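Lipid II:glycine glycyltransferase (Staphylococcus aureus, PDB 6SNR) probably attaches the first glycine of the pentaglycine bridge of peptidoglycan to the lysine of membrane-bound lipid II, with glycyl-tRNA as the donor. Local coordinates at residues I72-V77 against Y141-M146; D225-L230 against M341-E346; K190-L195 against S211-I216. One frame throughout, in Å; residues are numbered along the deposited sequence.

Interaction 1 (I72-V77 against Y141-M146); sequences ISRGFV and YIQPRM
Arg-74 lays one face of its guanidinium over the CB of Gln-143, which sits 3.5 Å from that plane and off toward its rim, closest to NH2. The end of the same group reaches past Gln-143 to the backbone: NH2 donates to Pro-144 O at 2.9 Å, with an N-H...O angle of 157°. This oxygen lies in the guanidinium plane, and the donor in turn lies in the carbonyl plane, so the bond is well aligned for both partners. The neighbouring NH1 makes the same approach through a solvent molecule; water 1 accepts a hydrogen bond from NH1 at 2.8 Å and donates one to Pro-144 O at 3.3 Å. Pro-144 O is thus reached twice, directly and through water 1, which with Gln-143 CB over one face limits the turning of the flat group.

Arg-74 occupies the third position of a type II turn from Ile-72 to Gly-75, closed by Gly-75 N to Ile-72 O, which interrupts strand 68-78 in the first of the two large mixed sheets of this FemABX fold. Residues 141-146 belong to the connection that leaves that sheet and enters strand 146-151 of the second, so the arginine ties the first sheet to the linker between the two.

The bend of Gln-143 at chi2 (-61°) carries its amide away from the guanidinium toward Tyr-71, whose OH bonds NE2. OE1 therefore meets Arg-74 only through water 2, which donates to it at 2.9 Å and accepts a weak bond from Arg-74 NH2.

Interaction 2 (D225-L230 against M341-E346); sequences DAELFL and MKYARE
Glu-227 comes first along the strand to meet Tyr-343, the one residue of helix segment 341-346 that touches residues 225-230. Its chain folds over at chi2 (-80°) and crosses the tyrosine at about a right angle, with OE2 still 3.8 Å from Tyr-343 OH. Water 3 spans that distance: it accepts from Tyr-343 OH at 2.7 Å and donates to Glu-227 OE2, also at 2.7 Å. The water sits in the plane of the tyrosine ring. The other carboxylate oxygen, OE1, has a long and weak ion pair with Arg-183 on the edge strand 180-183.

Leu-228, next in line, turns to the other face of the sheet and packs on Tyr-217 of helix 210-220. Phe-229 then returns to the tyrosine and drives its CZ corner onto the face of that ring, 3.7 Å from Tyr-343 CG. This is a T-shaped pair: the edge of the phenylalanine meets the tyrosine face, ring centres 5.3 Å apart and planes at 73°, with the contact shifted toward the CG end of the ring. Tyr-343 takes chi1 177°, its CG opposite the backbone N, which sends the ring out from helix 332-347 to strand 226-233, and Arg-183 touches both aromatic side chains.

The contact seats a helix on one face of the second mixed sheet of this acetyltransferase-like fold. Its chemistry is divided along one ring: the root of Tyr-343 is held by aromatic packing, while its hydroxyl spends its proton on a water that is itself oriented by the glutamate.

Interaction 3 (K190-L195 against S211-I216); sequences KTFAEL and SYFENI
Phe-192 points the CE2 corner of its ring at the middle of Phe-213, and this one encounter makes up the tight part of the contact. CE2 stands 3.8 Å above the plane, over the ring centre, nearly equidistant from the carbons it meets; the closest is Phe-213 CD1 at 3.9 Å. Ring centres are 5.2 Å apart and the planes at 85°, close to an ideal T-shape. A trans chi1 (-175°) extends Phe-192 from helix 189-202 toward helix 210-220. The opposite face of Phe-213 is covered by Tyr-212 CD1 from its own helix, so that ring is sandwiched.

Both phenylalanines also rest on Leu-308 and Tyr-320 of strands 302-312 and 315-323, which places the pair where two helices meet on one face of the second mixed sheet.

Toward solvent the side chains of these segments meet more loosely. Ala-193 CB stays 4.9 Å from Phe-213 CD2, and Glu-214 OE2 comes no closer to Lys-190 than 5.7 Å, at CG. Lys-190 and Ala-193 touch Ile-210 instead, and Glu-214 touches Leu-189. Lys-190 NZ lies 8.5 Å from Glu-214 OE2, while the carboxylate has a long, weak ion pair with Arg-186.

Contact between these two helical segments thus depends on van der Waals and aromatic edge-to-face forces at the buried pair of rings, with little contribution from the charged residues outside it.

Interactions 2 and 3 belong to the same sheet and are both buried, on opposite faces of it: strand 226-233 sends Phe-229 to helix 332-347 and Leu-228 the other way, where Leu-228 CD1 packs 3.9 Å from Phe-192 CD1 of interaction 3. Their centres are about 17 Å apart. Each is built on a T-shaped aromatic pair, but interaction 3 is wholly apolar across its segments, whereas interaction 2 adds a bridging water. Interaction 1 stands apart, its centre about 23 Å and 25 Å from the other two. Only partly buried, it connects the first sheet to the linker between sheets, and it relies on a direct bond and ordered waters.

Interaction 1 (I72-V77 against Y141-M146)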
# COMPACT_ATOMS: atom_id res chain seq x y z
N ILE A 72 -9.44 -19.28 -2.76
CA ILE A 72 -8.25 -19.28 -1.87
C ILE A 72 -7.42 -18.08 -2.29
O ILE A 72 -6.45 -18.21 -3.05
CB ILE A 72 -7.44 -20.59 -1.91
CG1 ILE A 72 -8.38 -21.81 -1.70
CG2 ILE A 72 -6.30 -20.57 -0.88
CD1 ILE A 72 -7.71 -23.16 -1.62
N SER A 73 -7.81 -16.92 -1.78
CA SER A 73 -7.27 -15.61 -2.32
C SER A 73 -5.82 -15.41 -1.87
O SER A 73 -5.51 -15.28 -0.66
CB SER A 73 -8.15 -14.43 -1.86
OG SER A 73 -8.33 -14.37 -0.42
N ARG A 74 -4.90 -15.40 -2.84
CA ARG A 74 -3.45 -15.38 -2.61
C ARG A 74 -2.90 -16.57 -1.78
O ARG A 74 -1.84 -16.51 -1.21
CB ARG A 74 -3.02 -14.03 -2.01
CG ARG A 74 -3.21 -12.86 -2.99
CD ARG A 74 -2.08 -12.84 -3.95
NE ARG A 74 -2.10 -11.66 -4.84
CZ ARG A 74 -2.13 -11.69 -6.17
NH1 ARG A 74 -2.21 -12.84 -6.83
NH2 ARG A 74 -2.04 -10.50 -6.82
N GLY A 75 -3.63 -17.69 -1.83
CA GLY A 75 -3.11 -19.00 -1.39
C GLY A 75 -3.01 -19.94 -2.56
O GLY A 75 -3.20 -19.51 -3.71
N PHE A 76 -2.70 -21.23 -2.31
CA PHE A 76 -2.22 -21.75 -1.03
C PHE A 76 -0.90 -21.11 -0.57
O PHE A 76 -0.07 -20.68 -1.38
CB PHE A 76 -1.90 -23.25 -1.14
CG PHE A 76 -2.92 -24.11 -1.85
CD1 PHE A 76 -4.10 -24.50 -1.23
CD2 PHE A 76 -2.68 -24.55 -3.14
CE1 PHE A 76 -4.99 -25.35 -1.84
CE2 PHE A 76 -3.56 -25.40 -3.77
CZ PHE A 76 -4.71 -25.81 -3.12
N VAL A 77 -0.69 -21.09 0.73
CA VAL A 77 0.56 -20.60 1.34
C VAL A 77 1.46 -21.79 1.62
O VAL A 77 1.37 -22.47 2.66
CB VAL A 77 0.30 -19.75 2.58
CG1 VAL A 77 1.62 -19.22 3.12
CG2 VAL A 77 -0.65 -18.60 2.27
N TYR A 141 -9.27 -12.33 -14.50
CA TYR A 141 -8.97 -12.86 -13.19
C TYR A 141 -9.24 -11.82 -12.11
O TYR A 141 -9.34 -10.65 -12.37
CB TYR A 141 -7.56 -13.42 -13.14
CG TYR A 141 -6.52 -12.88 -14.14
CD1 TYR A 141 -5.95 -11.67 -13.93
CD2 TYR A 141 -6.06 -13.67 -15.20
CE1 TYR A 141 -4.95 -11.20 -14.75
CE2 TYR A 141 -5.05 -13.20 -16.06
CZ TYR A 141 -4.53 -11.95 -15.83
OH TYR A 141 -3.51 -11.49 -16.62
N ILE A 142 -9.36 -12.31 -10.85
CA ILE A 142 -9.81 -11.48 -9.76
C ILE A 142 -8.76 -10.45 -9.28
O ILE A 142 -9.09 -9.27 -9.09
CB ILE A 142 -10.27 -12.35 -8.58
CG1 ILE A 142 -11.41 -13.26 -9.02
CG2 ILE A 142 -10.69 -11.48 -7.40
CD1 ILE A 142 -11.86 -14.24 -7.92
N GLN A 143 -7.56 -10.90 -9.04
CA GLN A 143 -6.50 -10.03 -8.56
C GLN A 143 -5.66 -9.53 -9.73
O GLN A 143 -5.58 -10.17 -10.77
CB GLN A 143 -5.58 -10.74 -7.58
CG GLN A 143 -6.28 -11.29 -6.32
CD GLN A 143 -6.95 -10.27 -5.47
OE1 GLN A 143 -6.49 -9.11 -5.36
NE2 GLN A 143 -8.08 -10.65 -4.84
N PRO A 144 -4.97 -8.41 -9.49
CA PRO A 144 -3.94 -8.06 -10.50
C PRO A 144 -2.86 -9.14 -10.59
O PRO A 144 -2.41 -9.73 -9.59
CB PRO A 144 -3.33 -6.77 -9.95
CG PRO A 144 -4.29 -6.22 -8.93
CD PRO A 144 -5.02 -7.44 -8.40
N ARG A 145 -2.43 -9.43 -11.83
CA ARG A 145 -1.36 -10.38 -12.08
C ARG A 145 -0.01 -9.68 -12.13
O ARG A 145 1.01 -10.33 -12.18
CB ARG A 145 -1.62 -11.16 -13.41
CG ARG A 145 -0.70 -12.35 -13.55
CD ARG A 145 -1.00 -13.24 -14.76
NE ARG A 145 -0.64 -12.58 -16.02
CZ ARG A 145 0.59 -12.54 -16.51
NH1 ARG A 145 1.61 -13.06 -15.84
NH2 ARG A 145 0.83 -11.90 -17.65
N MET A 146 -0.01 -8.34 -12.16
CA MET A 146 1.20 -7.56 -12.05
C MET A 146 0.98 -6.46 -11.03
O MET A 146 -0.06 -5.80 -11.06
CB MET A 146 1.57 -6.95 -13.43
CG MET A 146 1.73 -7.98 -14.51
SD MET A 146 1.89 -7.17 -16.15
CE MET A 146 1.82 -8.64 -17.13
O HOH W 1 -1.89 -12.94 -9.66
O HOH W 2 -3.69 -8.82 -4.69

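Interaction 2 (D225-L230 against M341-E346)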
# COMPACT_ATOMS: atom_id res chain seq x y z
N ASP A 225 -1.64 -4.36 11.61
CA ASP A 225 -1.69 -4.70 10.18
C ASP A 225 -2.47 -3.77 9.26
O ASP A 225 -2.57 -4.04 8.06
CB ASP A 225 -2.17 -6.16 10.03
CG ASP A 225 -1.19 -7.14 10.65
OD1 ASP A 225 0.03 -6.88 10.60
OD2 ASP A 225 -1.63 -8.22 11.13
N ALA A 226 -3.05 -2.71 9.82
CA ALA A 226 -3.64 -1.61 9.07
C ALA A 226 -3.31 -0.33 9.82
O ALA A 226 -3.49 -0.28 11.04
CB ALA A 226 -5.11 -1.76 8.93
N GLU A 227 -2.83 0.69 9.10
CA GLU A 227 -2.65 2.02 9.68
C GLU A 227 -3.14 3.08 8.71
O GLU A 227 -3.01 2.95 7.50
CB GLU A 227 -1.19 2.27 10.01
CG GLU A 227 -0.59 1.20 10.92
CD GLU A 227 -0.95 1.38 12.39
OE1 GLU A 227 -1.45 2.45 12.80
OE2 GLU A 227 -0.71 0.42 13.13
N LEU A 228 -3.68 4.17 9.27
CA LEU A 228 -4.11 5.31 8.52
C LEU A 228 -3.12 6.45 8.71
O LEU A 228 -2.72 6.73 9.84
CB LEU A 228 -5.47 5.77 9.00
CG LEU A 228 -6.03 7.07 8.41
CD1 LEU A 228 -6.33 6.91 6.94
CD2 LEU A 228 -7.25 7.56 9.20
N PHE A 229 -2.72 7.08 7.60
CA PHE A 229 -1.79 8.24 7.68
C PHE A 229 -2.56 9.41 7.11
O PHE A 229 -3.29 9.24 6.14
CB PHE A 229 -0.49 7.99 6.89
CG PHE A 229 0.38 6.97 7.51
CD1 PHE A 229 0.11 5.63 7.33
CD2 PHE A 229 1.44 7.33 8.32
CE1 PHE A 229 0.86 4.68 7.96
CE2 PHE A 229 2.23 6.36 8.92
CZ PHE A 229 1.91 5.02 8.74
N LEU A 230 -2.35 10.61 7.70
CA LEU A 230 -2.98 11.84 7.21
C LEU A 230 -1.89 12.92 7.12
O LEU A 230 -1.00 12.99 8.00
CB LEU A 230 -4.04 12.27 8.20
CG LEU A 230 -5.26 11.40 8.38
CD1 LEU A 230 -6.18 11.97 9.45
CD2 LEU A 230 -5.99 11.27 7.06
N MET A 341 6.79 4.62 3.59
CA MET A 341 7.81 3.63 3.29
C MET A 341 8.75 3.49 4.46
O MET A 341 9.10 2.38 4.85
CB MET A 341 8.57 3.99 2.04
CG MET A 341 7.79 3.84 0.75
SD MET A 341 8.82 4.47 -0.62
CE MET A 341 7.71 4.28 -2.01
N LYS A 342 9.17 4.61 5.04
CA LYS A 342 10.06 4.55 6.20
C LYS A 342 9.38 3.87 7.40
O LYS A 342 10.03 3.05 8.05
CB LYS A 342 10.60 5.96 6.56
CG LYS A 342 11.58 6.49 5.51
CD LYS A 342 12.13 7.86 5.95
CE LYS A 342 11.02 8.81 6.41
NZ LYS A 342 11.51 10.18 6.76
N TYR A 343 8.11 4.18 7.67
CA TYR A 343 7.34 3.57 8.74
C TYR A 343 7.26 2.07 8.51
O TYR A 343 7.43 1.27 9.43
CB TYR A 343 5.90 4.14 8.82
CG TYR A 343 5.07 3.47 9.89
CD1 TYR A 343 4.36 2.31 9.63
CD2 TYR A 343 5.03 3.97 11.17
CE1 TYR A 343 3.64 1.69 10.62
CE2 TYR A 343 4.31 3.36 12.17
CZ TYR A 343 3.58 2.23 11.88
OH TYR A 343 2.85 1.58 12.86
N ALA A 344 6.99 1.70 7.28
CA ALA A 344 6.83 0.29 6.93
C ALA A 344 8.15 -0.45 7.20
O ALA A 344 8.16 -1.53 7.81
CB ALA A 344 6.40 0.12 5.47
N ARG A 345 9.28 0.12 6.75
CA ARG A 345 10.60 -0.47 6.98
C ARG A 345 10.84 -0.64 8.50
O ARG A 345 11.30 -1.71 8.96
CB ARG A 345 11.69 0.45 6.39
CG ARG A 345 13.12 -0.02 6.69
CD ARG A 345 14.18 1.05 6.33
NE ARG A 345 14.03 2.20 7.23
CZ ARG A 345 14.28 3.47 6.90
NH1 ARG A 345 14.75 3.79 5.70
NH2 ARG A 345 14.03 4.42 7.78
N GLU A 346 10.51 0.38 9.27
CA GLU A 346 10.73 0.33 10.72
C GLU A 346 9.86 -0.73 11.42
O GLU A 346 10.24 -1.24 12.48
CB GLU A 346 10.56 1.74 11.33
CG GLU A 346 11.68 2.71 10.92
CD GLU A 346 13.06 2.13 11.11
OE1 GLU A 346 13.43 1.84 12.27
OE2 GLU A 346 13.78 1.92 10.09
O HOH W 3 1.60 -0.82 12.54

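Interaction 3 (K190-L195 against S211-I216)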
# COMPACT_ATOMS: atom_id res chain seq x y z
N LYS A 190 -12.89 9.63 9.06
CA LYS A 190 -13.90 10.58 8.58
C LYS A 190 -13.26 11.61 7.67
O LYS A 190 -13.76 11.83 6.58
CB LYS A 190 -14.66 11.26 9.71
CG LYS A 190 -15.74 10.40 10.35
CD LYS A 190 -16.51 11.13 11.44
CE LYS A 190 -17.14 12.43 10.93
NZ LYS A 190 -18.15 13.00 11.88
N THR A 191 -12.09 12.10 8.08
CA THR A 191 -11.23 12.93 7.21
C THR A 191 -10.84 12.16 5.94
O THR A 191 -10.96 12.65 4.81
CB THR A 191 -10.00 13.42 8.00
OG1 THR A 191 -10.42 14.26 9.10
CG2 THR A 191 -9.04 14.22 7.08
N PHE A 192 -10.39 10.92 6.10
CA PHE A 192 -10.03 10.14 4.93
C PHE A 192 -11.15 9.96 3.91
O PHE A 192 -10.97 10.06 2.70
CB PHE A 192 -9.53 8.76 5.40
CG PHE A 192 -9.02 7.92 4.28
CD1 PHE A 192 -7.84 8.26 3.64
CD2 PHE A 192 -9.72 6.80 3.85
CE1 PHE A 192 -7.35 7.50 2.62
CE2 PHE A 192 -9.24 6.05 2.79
CZ PHE A 192 -8.06 6.38 2.17
N ALA A 193 -12.34 9.64 4.40
CA ALA A 193 -13.46 9.41 3.47
C ALA A 193 -13.80 10.67 2.69
O ALA A 193 -14.20 10.59 1.52
CB ALA A 193 -14.68 8.91 4.24
N GLU A 194 -13.67 11.83 3.35
CA GLU A 194 -13.90 13.13 2.70
C GLU A 194 -12.89 13.35 1.58
O GLU A 194 -13.24 13.77 0.47
CB GLU A 194 -13.80 14.27 3.73
CG GLU A 194 -14.94 14.29 4.76
CD GLU A 194 -14.86 15.47 5.72
OE1 GLU A 194 -14.82 16.62 5.23
OE2 GLU A 194 -14.85 15.26 6.96
N LEU A 195 -11.62 13.07 1.86
CA LEU A 195 -10.60 13.19 0.85
C LEU A 195 -10.84 12.23 -0.32
O LEU A 195 -10.61 12.56 -1.48
CB LEU A 195 -9.21 12.93 1.48
CG LEU A 195 -8.71 13.96 2.48
CD1 LEU A 195 -7.46 13.44 3.18
CD2 LEU A 195 -8.42 15.27 1.78
N SER A 211 -17.97 3.52 6.11
CA SER A 211 -18.21 2.18 6.64
C SER A 211 -17.35 1.12 5.97
O SER A 211 -16.93 0.13 6.60
CB SER A 211 -19.69 1.80 6.48
OG SER A 211 -20.45 2.63 7.32
N TYR A 212 -17.10 1.32 4.68
CA TYR A 212 -16.28 0.43 3.87
C TYR A 212 -14.82 0.43 4.38
O TYR A 212 -14.18 -0.62 4.52
CB TYR A 212 -16.35 0.81 2.39
CG TYR A 212 -15.38 0.01 1.53
CD1 TYR A 212 -14.06 0.45 1.33
CD2 TYR A 212 -15.76 -1.19 0.95
CE1 TYR A 212 -13.17 -0.29 0.57
CE2 TYR A 212 -14.88 -1.93 0.20
CZ TYR A 212 -13.59 -1.48 0.00
OH TYR A 212 -12.73 -2.22 -0.77
N PHE A 213 -14.30 1.61 4.69
CA PHE A 213 -12.96 1.71 5.23
C PHE A 213 -12.87 1.27 6.69
O PHE A 213 -11.88 0.68 7.13
CB PHE A 213 -12.41 3.14 4.97
CG PHE A 213 -12.34 3.48 3.52
CD1 PHE A 213 -11.47 2.81 2.69
CD2 PHE A 213 -13.14 4.46 2.98
CE1 PHE A 213 -11.42 3.08 1.34
CE2 PHE A 213 -13.09 4.75 1.63
CZ PHE A 213 -12.23 4.06 0.80
N GLU A 214 -13.90 1.55 7.48
CA GLU A 214 -13.95 1.11 8.84
C GLU A 214 -13.90 -0.44 8.94
O GLU A 214 -13.24 -0.96 9.80
CB GLU A 214 -15.21 1.67 9.53
CG GLU A 214 -15.01 3.12 9.99
CD GLU A 214 -16.29 3.77 10.49
OE1 GLU A 214 -17.39 3.30 10.14
OE2 GLU A 214 -16.16 4.78 11.20
N ASN A 215 -14.54 -1.10 8.01
CA ASN A 215 -14.61 -2.58 7.98
C ASN A 215 -13.21 -3.18 7.81
O ASN A 215 -12.80 -4.06 8.55
CB ASN A 215 -15.46 -2.99 6.82
CG ASN A 215 -15.61 -4.50 6.70
OD1 ASN A 215 -16.07 -5.14 7.63
ND2 ASN A 215 -15.25 -5.04 5.54
N ILE A 216 -12.46 -2.61 6.90
CA ILE A 216 -11.05 -3.05 6.76
C ILE A 216 -10.18 -2.65 7.96
O ILE A 216 -9.42 -3.45 8.57
CB ILE A 216 -10.49 -2.58 5.38
CG1 ILE A 216 -10.59 -1.07 5.17
CG2 ILE A 216 -11.24 -3.21 4.22
CD1 ILE A 216 -10.24 -0.63 3.77